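Local coordinates for phenol hydroxylase component phN (Pseudomonas stutzeri, PDB 3U52), which is the diiron-containing component of a phenol hydroxylase, a bacterial multicomponent monooxygenase that probably uses dioxygen to hydroxylate phenol and related aromatic compounds, at residues A[42-47]-A[248-253]. Numbering follows the deposited sequence.
Sequences IKITDW and LEQHED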
loop_
_atom_site.group_PDB
_atom_site.type_symbol
_atom_site.label_atom_id
_atom_site.label_comp_id
_atom_site.label_asym_id
_atom_site.label_seq_id
_atom_site.Cartn_x
_atom_site.Cartn_y
_atom_site.Cartn_z
ATOM N N ILE A 42 38.158 27.376 -4.515
ATOM C CA ILE A 42 37.273 27.284 -5.694
ATOM C C ILE A 42 36.751 28.667 -6.093
ATOM O O ILE A 42 36.330 29.412 -5.240
ATOM C CB ILE A 42 36.064 26.312 -5.440
ATOM C CG1 ILE A 42 36.584 24.860 -5.308
ATOM C CG2 ILE A 42 35.033 26.462 -6.535
ATOM C CD1 ILE A 42 37.091 24.233 -6.647
ATOM N N LYS A 43 36.778 28.984 -7.391
ATOM C CA LYS A 43 36.365 30.285 -7.873
ATOM C C LYS A 43 35.099 30.113 -8.672
ATOM O O LYS A 43 35.052 29.277 -9.584
ATOM C CB LYS A 43 37.433 30.896 -8.768
ATOM C CG LYS A 43 38.801 31.051 -8.091
ATOM C CD LYS A 43 39.616 32.178 -8.763
ATOM C CE LYS A 43 41.023 32.279 -8.202
ATOM N NZ LYS A 43 41.798 31.072 -8.621
ATOM N N ILE A 44 34.058 30.870 -8.295
ATOM C CA ILE A 44 32.838 30.866 -9.052
ATOM C C ILE A 44 32.764 32.184 -9.797
ATOM O O ILE A 44 32.832 33.252 -9.202
ATOM C CB ILE A 44 31.564 30.637 -8.195
ATOM C CG1 ILE A 44 31.670 29.328 -7.385
ATOM C CG2 ILE A 44 30.287 30.589 -9.129
ATOM C CD1 ILE A 44 31.849 28.080 -8.210
ATOM N N THR A 45 32.624 32.070 -11.100
ATOM C CA THR A 45 32.558 33.187 -12.047
ATOM C C THR A 45 31.120 33.735 -12.253
ATOM O O THR A 45 30.935 34.943 -12.417
ATOM C CB THR A 45 33.184 32.715 -13.357
ATOM O OG1 THR A 45 34.614 32.895 -13.274
ATOM C CG2 THR A 45 32.592 33.426 -14.564
ATOM N N ASP A 46 30.113 32.864 -12.170
ATOM C CA ASP A 46 28.738 33.237 -12.536
ATOM C C ASP A 46 27.724 32.148 -12.152
ATOM O O ASP A 46 27.560 31.140 -12.870
ATOM C CB ASP A 46 28.656 33.518 -14.029
ATOM C CG ASP A 46 27.282 34.036 -14.474
ATOM O OD1 ASP A 46 27.108 34.229 -15.719
ATOM O OD2 ASP A 46 26.396 34.273 -13.608
ATOM N N TRP A 47 27.041 32.386 -11.030
ATOM C CA TRP A 47 26.098 31.414 -10.464
ATOM C C TRP A 47 24.910 31.184 -11.367
ATOM O O TRP A 47 24.295 30.106 -11.331
ATOM C CB TRP A 47 25.649 31.806 -9.063
ATOM C CG TRP A 47 26.553 31.318 -7.945
ATOM C CD1 TRP A 47 27.379 32.082 -7.176
ATOM C CD2 TRP A 47 26.709 29.969 -7.473
ATOM N NE1 TRP A 47 28.035 31.297 -6.244
ATOM C CE2 TRP A 47 27.629 29.999 -6.406
ATOM C CE3 TRP A 47 26.166 28.740 -7.856
ATOM C CZ2 TRP A 47 28.009 28.854 -5.718
ATOM C CZ3 TRP A 47 26.545 27.605 -7.166
ATOM C CH2 TRP A 47 27.458 27.664 -6.120
ATOM N N LEU A 248 33.886 22.685 -12.775
ATOM C CA LEU A 248 34.975 22.611 -13.747
ATOM C C LEU A 248 34.905 23.734 -14.785
ATOM O O LEU A 248 35.934 24.212 -15.251
ATOM C CB LEU A 248 34.987 21.250 -14.464
ATOM C CG LEU A 248 35.396 20.116 -13.514
ATOM C CD1 LEU A 248 35.125 18.723 -14.139
ATOM C CD2 LEU A 248 36.823 20.273 -13.044
ATOM N N GLU A 249 33.703 24.166 -15.134
ATOM C CA GLU A 249 33.541 25.194 -16.159
ATOM C C GLU A 249 33.702 26.602 -15.644
ATOM O O GLU A 249 33.931 27.529 -16.414
ATOM C CB GLU A 249 32.185 25.032 -16.820
ATOM C CG GLU A 249 32.194 23.858 -17.773
ATOM C CD GLU A 249 30.920 23.675 -18.524
ATOM O OE1 GLU A 249 30.129 24.645 -18.571
ATOM O OE2 GLU A 249 30.722 22.561 -19.071
ATOM N N GLN A 250 33.597 26.779 -14.338
ATOM C CA GLN A 250 33.600 28.112 -13.770
ATOM C C GLN A 250 34.965 28.801 -13.766
ATOM O O GLN A 250 35.024 30.026 -13.793
ATOM C CB GLN A 250 32.971 28.115 -12.374
ATOM C CG GLN A 250 31.496 27.950 -12.413
ATOM C CD GLN A 250 30.786 29.210 -12.832
ATOM O OE1 GLN A 250 31.044 30.249 -12.283
ATOM N NE2 GLN A 250 29.903 29.125 -13.812
ATOM N N HIS A 251 36.051 28.040 -13.767
ATOM C CA HIS A 251 37.362 28.650 -13.726
ATOM C C HIS A 251 38.412 27.594 -13.905
ATOM O O HIS A 251 38.337 26.543 -13.265
ATOM C CB HIS A 251 37.594 29.348 -12.382
ATOM C CG HIS A 251 38.576 30.465 -12.484
ATOM N ND1 HIS A 251 39.932 30.242 -12.609
ATOM C CD2 HIS A 251 38.404 31.808 -12.558
ATOM C CE1 HIS A 251 40.557 31.401 -12.722
ATOM N NE2 HIS A 251 39.652 32.366 -12.699
ATOM N N GLU A 252 39.413 27.861 -14.738
ATOM C CA GLU A 252 40.468 26.873 -14.981
ATOM C C GLU A 252 41.218 26.546 -13.724
ATOM O O GLU A 252 41.688 25.435 -13.572
ATOM C CB GLU A 252 41.472 27.333 -16.049
ATOM C CG GLU A 252 42.025 28.711 -15.807
ATOM C CD GLU A 252 42.982 29.161 -16.905
ATOM O OE1 GLU A 252 42.529 29.320 -18.069
ATOM O OE2 GLU A 252 44.190 29.363 -16.594
ATOM N N ASP A 253 41.340 27.504 -12.823
ATOM C CA ASP A 253 41.994 27.208 -11.544
ATOM C C ASP A 253 41.277 26.099 -10.719
ATOM O O ASP A 253 41.909 25.466 -9.882
ATOM C CB ASP A 253 42.178 28.469 -10.715
ATOM C CG ASP A 253 43.153 29.497 -11.382
ATOM O OD1 ASP A 253 43.957 29.120 -12.279
ATOM O OD2 ASP A 253 43.100 30.688 -10.994
#
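The amide of Q250 grips the backbone at T45 and D46: its OE1 takes the D46 N-H at 2.8 Å, on a lone pair in the carbonyl plane, and a weak, more bent bond from T45 N at 2.7 Å. NE2 returns a weak bond to D46 O at 3.2 Å. A bend at chi2 (-76°) brings the Q250 carboxamide to the loop, where CG2 of I44 packs against OE1. With an alanine here, the N-H groups of T45 and D46 would probably lose their shared acceptor, and D46 O the weak donor NE2. T45 OG1 donates to Q250 O at 2.9 Å, nearly in line with the carbonyl. These bonds fasten the loop between helices 30-33 and 58-81 to the C-terminal end of helix 220-250, part of the helical diiron hydroxylase fold. CD of K43 sits over the centre of one H251 ring face, 4.0 Å from the centroid, in a CH-pi contact, and NZ reaches OD2 of D253 in a 2.7 Å salt bridge. The H251 ring is steadied by D253 N, which donates to ND1 at 3.1 Å, capping the start of helix 254-283. Behind the loop, I44 packs on F188 and F246, near the xenon touched by W47.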